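Cry23AA1 (PDB 4RHZ) is an aerolysin-family, zinc-binding crystal protein that forms a binary complex with Cry37Aa1 and probably acts as a pore-forming toxin. Local coordinates at residues 36-42 / 160-166; 81-87 / 215-221; 58-64 / 142-148. All blocks are in the same frame, centred on the assembly; numbering follows the deposited sequence.

Contact 1: residues 36-42 / 160-166; sequences ESVTPQF and NVPVNVE
The shortest direct bond of this antiparallel pair is Asn-164 N to Thr-39 O at 2.7 Å, returned by Thr-39 N to Asn-164 O at 3.0 Å; Ser-37 N to Glu-166 O at 3.0 Å and Glu-166 N to Ser-37 O at 3.1 Å form the second hydrogen-bonded pair. Strands 36-40 and 160-166 thus lie side by side, axes 4.4 Å apart at closest and N-to-C directions at 160°. Beyond the strand end at Pro-40, Gln-41 N still donates to Pro-162 O at 2.9 Å. Gln-41 (m, t) then donates NE2 to Asn-164 OD1 at 3.0 Å, and Asn-164 ND2 makes a weak 3.5 Å bond to Thr-39 OG1. On this polar face one water lies 2.6 Å from both Thr-39 OG1 and Glu-166 OE2, while OE1 of Glu-166 is bound by His-212. The opposite face is apolar: Val-38 CG1 meets Val-163 CG2 at 3.6 Å, under Tyr-118 and Phe-101 of the adjoining small sheet. At the end Phe-42 (chi1 p) closes over Val-161, whose CG1 makes a CH-pi contact 4.2 Å from the ring centroid. The pair is thus amphipathic, a hydrated polar surface backed by a valine layer of the beta-sandwich core.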
loop_
_atom_site.group_PDB
_atom_site.type_symbol
_atom_site.label_atom_id
_atom_site.label_comp_id
_atom_site.label_asym_id
_atom_site.label_seq_id
_atom_site.Cartn_x
_atom_site.Cartn_y
_atom_site.Cartn_z
ATOM N N GLU A 36 1.789 -20.408 19.236
ATOM C CA GLU A 36 2.487 -19.496 18.314
ATOM C C GLU A 36 1.437 -18.703 17.535
ATOM O O GLU A 36 0.388 -19.237 17.120
ATOM C CB GLU A 36 3.334 -20.268 17.314
ATOM C CG GLU A 36 4.521 -20.976 17.924
ATOM C CD GLU A 36 4.288 -22.453 18.108
ATOM O OE1 GLU A 36 3.198 -22.858 18.582
ATOM O OE2 GLU A 36 5.203 -23.213 17.733
ATOM N N SER A 37 1.719 -17.431 17.335
ATOM C CA SER A 37 0.740 -16.559 16.757
ATOM C C SER A 37 1.405 -15.325 16.219
ATOM O O SER A 37 1.983 -14.553 16.993
ATOM C CB SER A 37 -0.263 -16.173 17.832
ATOM O OG SER A 37 -1.195 -15.229 17.319
ATOM N N VAL A 38 1.351 -15.147 14.900
ATOM C CA VAL A 38 1.750 -13.877 14.316
ATOM C C VAL A 38 0.465 -13.113 13.898
ATOM O O VAL A 38 -0.349 -13.614 13.116
ATOM C CB VAL A 38 2.672 -14.100 13.106
ATOM C CG1 VAL A 38 2.883 -12.780 12.333
ATOM C CG2 VAL A 38 4.023 -14.762 13.543
ATOM N N THR A 39 0.262 -11.940 14.472
ATOM C CA THR A 39 -0.904 -11.159 14.171
ATOM C C THR A 39 -0.557 -9.716 13.764
ATOM O O THR A 39 0.280 -9.063 14.380
ATOM C CB THR A 39 -1.961 -11.178 15.318
ATOM O OG1 THR A 39 -1.374 -10.637 16.479
ATOM C CG2 THR A 39 -2.513 -12.612 15.615
ATOM N N PRO A 40 -1.207 -9.229 12.688
ATOM C CA PRO A 40 -1.056 -7.884 12.127
ATOM C C PRO A 40 -1.582 -6.907 13.131
ATOM O O PRO A 40 -2.572 -7.189 13.719
ATOM C CB PRO A 40 -1.975 -7.918 10.886
ATOM C CG PRO A 40 -3.045 -8.945 11.257
ATOM C CD PRO A 40 -2.239 -10.012 11.978
ATOM N N GLN A 41 -0.926 -5.776 13.328
ATOM C CA GLN A 41 -1.405 -4.803 14.281
ATOM C C GLN A 41 -2.703 -4.093 13.825
ATOM O O GLN A 41 -3.462 -3.628 14.676
ATOM C CB GLN A 41 -0.304 -3.796 14.632
ATOM C CG GLN A 41 0.692 -4.460 15.581
ATOM C CD GLN A 41 1.781 -3.555 16.130
ATOM O OE1 GLN A 41 1.838 -2.337 15.844
ATOM N NE2 GLN A 41 2.677 -4.156 16.931
ATOM N N PHE A 42 -2.912 -3.998 12.500
ATOM C CA PHE A 42 -4.133 -3.517 11.889
ATOM C C PHE A 42 -4.287 -4.275 10.602
ATOM O O PHE A 42 -3.374 -4.950 10.137
ATOM C CB PHE A 42 -4.110 -1.987 11.650
ATOM C CG PHE A 42 -2.902 -1.482 10.866
ATOM C CD1 PHE A 42 -2.858 -1.603 9.475
ATOM C CD2 PHE A 42 -1.831 -0.893 11.518
ATOM C CE1 PHE A 42 -1.757 -1.145 8.736
ATOM C CE2 PHE A 42 -0.720 -0.435 10.805
ATOM C CZ PHE A 42 -0.680 -0.577 9.386
ATOM N N ASN A 160 2.705 -1.443 4.617
ATOM C CA ASN A 160 3.782 -1.752 5.562
ATOM C C ASN A 160 3.135 -2.004 6.913
ATOM O O ASN A 160 2.728 -1.057 7.587
ATOM C CB ASN A 160 4.783 -0.620 5.644
ATOM C CG ASN A 160 6.081 -1.023 6.441
ATOM O OD1 ASN A 160 6.137 -2.063 7.144
ATOM N ND2 ASN A 160 7.122 -0.189 6.318
ATOM N N VAL A 161 2.988 -3.270 7.302
ATOM C CA VAL A 161 2.192 -3.563 8.511
ATOM C C VAL A 161 3.044 -4.193 9.627
ATOM O O VAL A 161 3.639 -5.228 9.412
ATOM C CB VAL A 161 1.038 -4.470 8.205
ATOM C CG1 VAL A 161 0.136 -4.635 9.418
ATOM C CG2 VAL A 161 0.197 -3.968 6.976
ATOM N N PRO A 162 3.113 -3.551 10.815
ATOM C CA PRO A 162 3.777 -4.212 11.941
ATOM C C PRO A 162 3.001 -5.443 12.348
ATOM O O PRO A 162 1.758 -5.444 12.329
ATOM C CB PRO A 162 3.741 -3.159 13.062
ATOM C CG PRO A 162 3.570 -1.807 12.365
ATOM C CD PRO A 162 2.770 -2.140 11.120
ATOM N N VAL A 163 3.714 -6.527 12.650
ATOM C CA VAL A 163 3.016 -7.682 13.224
ATOM C C VAL A 163 3.593 -7.989 14.625
ATOM O O VAL A 163 4.773 -7.651 14.946
ATOM C CB VAL A 163 3.052 -8.931 12.305
ATOM C CG1 VAL A 163 2.583 -8.590 10.884
ATOM C CG2 VAL A 163 4.464 -9.537 12.237
ATOM N N ASN A 164 2.731 -8.598 15.440
ATOM C CA ASN A 164 3.082 -9.164 16.710
ATOM C C ASN A 164 3.540 -10.591 16.490
ATOM O O ASN A 164 2.844 -11.366 15.836
ATOM C CB ASN A 164 1.852 -9.198 17.583
ATOM C CG ASN A 164 1.313 -7.820 17.858
ATOM O OD1 ASN A 164 2.069 -6.871 18.135
ATOM N ND2 ASN A 164 -0.003 -7.684 17.715
ATOM N N VAL A 165 4.701 -10.927 17.050
ATOM C CA VAL A 165 5.307 -12.264 16.942
ATOM C C VAL A 165 5.368 -12.857 18.391
ATOM O O VAL A 165 6.184 -12.450 19.206
ATOM C CB VAL A 165 6.730 -12.137 16.327
ATOM C CG1 VAL A 165 7.428 -13.475 16.233
ATOM C CG2 VAL A 165 6.688 -11.457 14.941
ATOM N N GLU A 166 4.474 -13.779 18.698
ATOM C CA GLU A 166 4.148 -14.158 20.046
ATOM C C GLU A 166 4.120 -15.648 20.218
ATOM O O GLU A 166 3.754 -16.385 19.282
ATOM C CB GLU A 166 2.772 -13.625 20.430
ATOM C CG GLU A 166 2.810 -12.134 20.654
ATOM C CD GLU A 166 1.465 -11.627 21.122
ATOM O OE1 GLU A 166 1.334 -11.327 22.310
ATOM O OE2 GLU A 166 0.508 -11.592 20.330
HETATM O O HOH W 1 0.143 -12.305 17.848
#

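Contact 2: residues 81-87 / 215-221; sequences ETSAVTE and GSGFIEG
Strand 81-85 runs antiparallel to 215-221, at 170° and 4.7 Å between axes. Phe-218 (chi1 p, chi2 89°) dominates one face, with Ala-84 N over its ring face, Ala-84 CB 3.8 Å from Phe-218 CE2, and the methyls of Thr-82 (m) and Thr-86 (p) at the edge, Thr-82 CG2 being 3.7 Å from Phe-218 CE1. Thr-82 OG1 bonds Thr-127. On the other face Ile-219 (t, p) brings CD1 to 3.9 Å from Ser-83 CB, beneath Tyr-118, and the side chain of Glu-81 (m, t) lies about 5 Å from the zinc held by His-79, Glu-130 and His-132. Thr-82 N to Glu-220 O (2.9 Å), Glu-220 N to Thr-82 O (2.8 Å) and Phe-218 N to Ala-84 O (3.1 Å) make the regular pairing. A classic bulge follows: Ser-216 O accepts both Thr-86 N at 2.7 Å and Glu-87 N at 2.9 Å, and Ser-216 N returns to Glu-87 O at 3.0 Å. Ser-216 OG (p) hydrogen-bonds Thr-86 OG1 at 3.1 Å. A CB on Gly-215 or Gly-217 would clash with Glu-87 O or Ala-84 O. Backbone bonds thus hold pairing and bulge; the hydroxyl pair adds to the bulge, and Phe-218 covers the regular part.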
loop_
_atom_site.group_PDB
_atom_site.type_symbol
_atom_site.label_atom_id
_atom_site.label_comp_id
_atom_site.label_asym_id
_atom_site.label_seq_id
_atom_site.Cartn_x
_atom_site.Cartn_y
_atom_site.Cartn_z
ATOM N N GLU A 81 7.575 -8.409 -2.183
ATOM C CA GLU A 81 7.106 -8.693 -0.798
ATOM C C GLU A 81 8.292 -9.009 0.116
ATOM O O GLU A 81 9.276 -9.701 -0.267
ATOM C CB GLU A 81 6.145 -9.861 -0.749
ATOM C CG GLU A 81 5.037 -9.706 -1.718
ATOM C CD GLU A 81 4.094 -10.890 -1.813
ATOM O OE1 GLU A 81 4.384 -12.020 -1.339
ATOM O OE2 GLU A 81 3.015 -10.676 -2.407
ATOM N N THR A 82 8.181 -8.510 1.340
ATOM C CA THR A 82 9.225 -8.547 2.301
ATOM C C THR A 82 8.594 -8.792 3.677
ATOM O O THR A 82 7.538 -8.193 4.044
ATOM C CB THR A 82 9.987 -7.299 2.255
ATOM O OG1 THR A 82 10.590 -7.241 0.987
ATOM C CG2 THR A 82 11.145 -7.234 3.330
ATOM N N SER A 83 9.210 -9.738 4.392
ATOM C CA SER A 83 8.937 -9.941 5.792
ATOM C C SER A 83 10.217 -10.247 6.625
ATOM O O SER A 83 11.288 -10.544 6.055
ATOM C CB SER A 83 7.869 -10.986 5.962
ATOM O OG SER A 83 8.393 -12.242 5.627
ATOM N N ALA A 84 10.116 -10.008 7.943
ATOM C CA ALA A 84 11.197 -10.324 8.926
ATOM C C ALA A 84 10.607 -10.292 10.355
ATOM O O ALA A 84 9.518 -9.733 10.576
ATOM C CB ALA A 84 12.338 -9.355 8.821
ATOM N N VAL A 85 11.287 -10.952 11.291
ATOM C CA VAL A 85 11.050 -10.818 12.705
ATOM C C VAL A 85 12.083 -9.768 13.089
ATOM O O VAL A 85 13.213 -9.815 12.645
ATOM C CB VAL A 85 11.375 -12.157 13.410
ATOM C CG1 VAL A 85 11.509 -12.004 14.993
ATOM C CG2 VAL A 85 10.382 -13.258 13.007
ATOM N N THR A 86 11.695 -8.780 13.869
ATOM C CA THR A 86 12.667 -7.764 14.345
ATOM C C THR A 86 12.919 -7.956 15.850
ATOM O O THR A 86 13.963 -7.530 16.393
ATOM C CB THR A 86 12.121 -6.329 14.104
ATOM O OG1 THR A 86 10.760 -6.304 14.556
ATOM C CG2 THR A 86 12.087 -6.028 12.602
ATOM N N GLU A 87 12.009 -8.631 16.521
ATOM C CA GLU A 87 12.255 -8.956 17.941
ATOM C C GLU A 87 11.820 -10.335 18.167
ATOM O O GLU A 87 10.621 -10.606 18.104
ATOM C CB GLU A 87 11.469 -8.027 18.864
ATOM C CG GLU A 87 12.117 -6.616 19.005
ATOM C CD GLU A 87 11.341 -5.783 19.995
ATOM O OE1 GLU A 87 10.126 -5.527 19.764
ATOM O OE2 GLU A 87 11.905 -5.452 21.062
ATOM N N GLY A 215 7.051 -10.587 20.873
ATOM C CA GLY A 215 8.033 -9.889 20.048
ATOM C C GLY A 215 7.386 -9.209 18.841
ATOM O O GLY A 215 6.171 -8.960 18.816
ATOM N N SER A 216 8.171 -8.945 17.809
ATOM C CA SER A 216 7.588 -8.241 16.693
ATOM C C SER A 216 8.277 -8.455 15.341
ATOM O O SER A 216 9.410 -9.009 15.236
ATOM C CB SER A 216 7.505 -6.750 17.051
ATOM O OG SER A 216 8.806 -6.240 16.966
ATOM N N GLY A 217 7.592 -7.989 14.304
ATOM C CA GLY A 217 8.164 -7.977 12.941
ATOM C C GLY A 217 7.313 -7.189 11.975
ATOM O O GLY A 217 6.542 -6.300 12.377
ATOM N N PHE A 218 7.412 -7.513 10.693
ATOM C CA PHE A 218 6.567 -6.800 9.719
ATOM C C PHE A 218 6.201 -7.648 8.487
ATOM O O PHE A 218 6.823 -8.673 8.248
ATOM C CB PHE A 218 7.222 -5.476 9.338
ATOM C CG PHE A 218 8.520 -5.649 8.616
ATOM C CD1 PHE A 218 8.538 -5.755 7.225
ATOM C CD2 PHE A 218 9.739 -5.695 9.325
ATOM C CE1 PHE A 218 9.751 -5.918 6.538
ATOM C CE2 PHE A 218 10.965 -5.850 8.667
ATOM C CZ PHE A 218 10.983 -5.987 7.263
ATOM N N ILE A 219 5.201 -7.204 7.714
ATOM C CA ILE A 219 4.954 -7.740 6.353
ATOM C C ILE A 219 4.758 -6.476 5.489
ATOM O O ILE A 219 3.979 -5.590 5.851
ATOM C CB ILE A 219 3.736 -8.686 6.405
ATOM C CG1 ILE A 219 3.353 -9.253 5.045
ATOM C CG2 ILE A 219 2.472 -7.995 6.999
ATOM C CD1 ILE A 219 4.415 -10.009 4.440
ATOM N N GLU A 220 5.542 -6.311 4.435
ATOM C CA GLU A 220 5.423 -5.181 3.606
ATOM C C GLU A 220 5.463 -5.595 2.122
ATOM O O GLU A 220 5.954 -6.695 1.779
ATOM C CB GLU A 220 6.471 -4.119 3.921
ATOM C CG GLU A 220 7.780 -4.435 3.341
ATOM C CD GLU A 220 8.808 -3.302 3.485
ATOM O OE1 GLU A 220 8.427 -2.095 3.475
ATOM O OE2 GLU A 220 10.015 -3.614 3.570
ATOM N N GLY A 221 4.962 -4.719 1.236
ATOM C CA GLY A 221 4.720 -5.094 -0.210
ATOM C C GLY A 221 4.175 -3.921 -1.061
ATOM O O GLY A 221 3.732 -2.897 -0.515
#

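Contact 3: residues 58-64 / 142-148; sequences RVDNTGS and IPPKTYV
Strands 58-61 and 146-148 pair antiparallel at 166°, axes 4.6 Å apart, and Val-59 and Asn-61 are each matched in both directions, with Val-148 and Thr-146: Val-59 N to Val-148 O 3.0 Å, Val-148 N to Val-59 O 2.9 Å, Asn-61 N to Thr-146 O 2.9 Å and Thr-146 N to Asn-61 O 3.3 Å. Lys-145 and Thr-146 both face Asn-61, a G1 bulge with Lys-145 at phi/psi 55/43°. Its amide makes a weak 3.0 Å bond to Gly-63 O, and its side chain (m, m, t, t) curls back so that NZ meets Thr-62 O at 2.7 Å. Asn-61 (chi1 t) is the polar hub. Its ND2 donates to Ile-142 O at 2.8 Å, weakly to Pro-143 O at 3.1 Å, and also to Tyr-65 O; its OD1 accepts Gly-63 N at 3.1 Å, forming an Asx turn. The extended Arg-58 is held by Asp-60 in a two-pronged salt bridge, NE to OD1 2.6 Å and NH2 to OD2 2.8 Å, which lays the guanidinium flat on Tyr-147, CZ 3.8 Å from the ring centroid, as a cation-pi stack. On the other face Val-59 CG1 touches Ile-142 CD1 at 3.5 Å. The site lies at one tip of the elongated molecule, where strand 146-179 runs between 50-61 and 211-235: Tyr-147 also pairs with Tyr-234, and Ile-142 with Val-67 of strand 67-90.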
loop_
_atom_site.group_PDB
_atom_site.type_symbol
_atom_site.label_atom_id
_atom_site.label_comp_id
_atom_site.label_asym_id
_atom_site.label_seq_id
_atom_site.Cartn_x
_atom_site.Cartn_y
_atom_site.Cartn_z
ATOM N N ARG A 58 -5.882 5.256 -29.226
ATOM C CA ARG A 58 -6.863 6.115 -29.804
ATOM C C ARG A 58 -7.333 5.511 -31.182
ATOM O O ARG A 58 -6.489 5.070 -32.031
ATOM C CB ARG A 58 -6.267 7.517 -30.009
ATOM C CG ARG A 58 -7.271 8.515 -30.573
ATOM C CD ARG A 58 -6.692 9.953 -30.908
ATOM N NE ARG A 58 -7.570 10.678 -31.835
ATOM C CZ ARG A 58 -7.754 12.013 -31.888
ATOM N NH1 ARG A 58 -7.145 12.819 -30.997
ATOM N NH2 ARG A 58 -8.577 12.557 -32.822
ATOM N N VAL A 59 -8.649 5.546 -31.405
ATOM C CA VAL A 59 -9.252 5.053 -32.668
ATOM C C VAL A 59 -10.253 6.084 -33.139
ATOM O O VAL A 59 -11.220 6.342 -32.448
ATOM C CB VAL A 59 -9.981 3.695 -32.529
ATOM C CG1 VAL A 59 -10.402 3.136 -33.924
ATOM C CG2 VAL A 59 -9.091 2.626 -31.832
ATOM N N ASP A 60 -9.985 6.665 -34.305
ATOM C CA ASP A 60 -10.883 7.607 -34.978
ATOM C C ASP A 60 -11.799 6.865 -36.009
ATOM O O ASP A 60 -11.284 6.195 -36.932
ATOM C CB ASP A 60 -10.054 8.672 -35.685
ATOM C CG ASP A 60 -9.298 9.601 -34.690
ATOM O OD1 ASP A 60 -8.686 9.155 -33.692
ATOM O OD2 ASP A 60 -9.293 10.817 -34.887
ATOM N N ASN A 61 -13.118 6.915 -35.791
ATOM C CA ASN A 61 -14.093 6.453 -36.756
ATOM C C ASN A 61 -14.555 7.649 -37.613
ATOM O O ASN A 61 -15.485 8.387 -37.252
ATOM C CB ASN A 61 -15.283 5.800 -36.047
ATOM C CG ASN A 61 -16.394 5.281 -37.072
ATOM O OD1 ASN A 61 -16.189 5.320 -38.265
ATOM N ND2 ASN A 61 -17.552 4.852 -36.560
ATOM N N THR A 62 -13.878 7.913 -38.710
ATOM C CA THR A 62 -14.272 9.093 -39.493
ATOM C C THR A 62 -15.480 8.810 -40.428
ATOM O O THR A 62 -15.837 9.676 -41.202
ATOM C CB THR A 62 -13.150 9.608 -40.355
ATOM O OG1 THR A 62 -12.783 8.560 -41.251
ATOM C CG2 THR A 62 -11.895 10.005 -39.529
ATOM N N GLY A 63 -16.095 7.618 -40.363
ATOM C CA GLY A 63 -17.188 7.269 -41.278
ATOM C C GLY A 63 -18.581 7.454 -40.669
ATOM O O GLY A 63 -18.726 7.867 -39.486
ATOM N N SER A 64 -19.606 7.134 -41.465
ATOM C CA SER A 64 -20.972 7.410 -41.089
ATOM C C SER A 64 -21.648 6.218 -40.455
ATOM O O SER A 64 -22.802 6.310 -40.060
ATOM C CB SER A 64 -21.767 7.945 -42.288
ATOM O OG SER A 64 -20.978 8.927 -42.958
ATOM N N ILE A 142 -17.536 2.172 -31.681
ATOM C CA ILE A 142 -17.301 3.588 -31.893
ATOM C C ILE A 142 -18.373 4.243 -32.800
ATOM O O ILE A 142 -18.368 3.996 -34.018
ATOM C CB ILE A 142 -15.948 3.812 -32.555
ATOM C CG1 ILE A 142 -14.874 3.038 -31.764
ATOM C CG2 ILE A 142 -15.669 5.306 -32.628
ATOM C CD1 ILE A 142 -13.599 2.978 -32.440
ATOM N N PRO A 143 -19.228 5.121 -32.239
ATOM C CA PRO A 143 -20.174 5.783 -33.120
ATOM C C PRO A 143 -19.504 6.517 -34.264
ATOM O O PRO A 143 -18.308 6.724 -34.263
ATOM C CB PRO A 143 -20.922 6.773 -32.201
ATOM C CG PRO A 143 -20.873 6.091 -30.833
ATOM C CD PRO A 143 -19.434 5.492 -30.834
ATOM N N PRO A 144 -20.305 6.870 -35.268
ATOM C CA PRO A 144 -19.827 7.490 -36.497
ATOM C C PRO A 144 -19.287 8.844 -36.150
ATOM O O PRO A 144 -19.833 9.469 -35.277
ATOM C CB PRO A 144 -21.108 7.668 -37.344
ATOM C CG PRO A 144 -22.186 6.799 -36.694
ATOM C CD PRO A 144 -21.778 6.634 -35.246
ATOM N N LYS A 145 -18.270 9.313 -36.855
ATOM C CA LYS A 145 -17.717 10.647 -36.616
ATOM C C LYS A 145 -17.304 10.822 -35.122
ATOM O O LYS A 145 -17.575 11.833 -34.513
ATOM C CB LYS A 145 -18.733 11.762 -37.048
ATOM C CG LYS A 145 -19.259 11.646 -38.501
ATOM C CD LYS A 145 -18.168 11.806 -39.535
ATOM C CE LYS A 145 -18.712 11.547 -40.956
ATOM N NZ LYS A 145 -17.550 11.700 -41.921
ATOM N N THR A 146 -16.672 9.823 -34.534
ATOM C CA THR A 146 -16.298 9.898 -33.124
ATOM C C THR A 146 -14.953 9.230 -32.986
ATOM O O THR A 146 -14.626 8.277 -33.713
ATOM C CB THR A 146 -17.337 9.170 -32.264
ATOM O OG1 THR A 146 -18.603 9.800 -32.483
ATOM C CG2 THR A 146 -17.010 9.235 -30.791
ATOM N N TYR A 147 -14.145 9.739 -32.073
ATOM C CA TYR A 147 -12.994 8.963 -31.703
ATOM C C TYR A 147 -13.106 8.500 -30.262
ATOM O O TYR A 147 -13.916 9.006 -29.453
ATOM C CB TYR A 147 -11.738 9.702 -31.988
ATOM C CG TYR A 147 -11.480 10.903 -31.118
ATOM C CD1 TYR A 147 -10.626 10.810 -29.984
ATOM C CD2 TYR A 147 -12.022 12.155 -31.453
ATOM C CE1 TYR A 147 -10.334 11.917 -29.199
ATOM C CE2 TYR A 147 -11.759 13.261 -30.691
ATOM C CZ TYR A 147 -10.910 13.137 -29.555
ATOM O OH TYR A 147 -10.674 14.266 -28.833
ATOM N N VAL A 148 -12.296 7.505 -29.966
ATOM C CA VAL A 148 -12.275 6.892 -28.682
ATOM C C VAL A 148 -10.797 6.960 -28.204
ATOM O O VAL A 148 -9.833 6.794 -29.005
ATOM C CB VAL A 148 -12.917 5.516 -28.853
ATOM C CG1 VAL A 148 -12.048 4.416 -28.592
ATOM C CG2 VAL A 148 -14.257 5.430 -28.169
#

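Contacts 1 and 2 lie near the chain centre, their own centres 8 Å apart, and contact 2 has no exposed residue. Val-163 and Val-165 probably hydrogen-bond to Gly-217 and Gly-215, joining four strands in the order 32-40, 146-179, 211-235, 67-90. Both touch Tyr-118 of the small sheet, contact 1 with valines, contact 2 with Ile-219 and Ser-83. Contact 3 uses strand 146-179 again, but at the tip, with exposed Arg-58, Thr-62 and Ser-64; its centre is about 54 Å and 52 Å from theirs. The chemistry shifts accordingly: a valine layer and ordered water in contact 1, a phenylalanine and glycines near the zinc site in contact 2, and charge, cation-pi stacking, an Asx turn and a G1 bulge in contact 3.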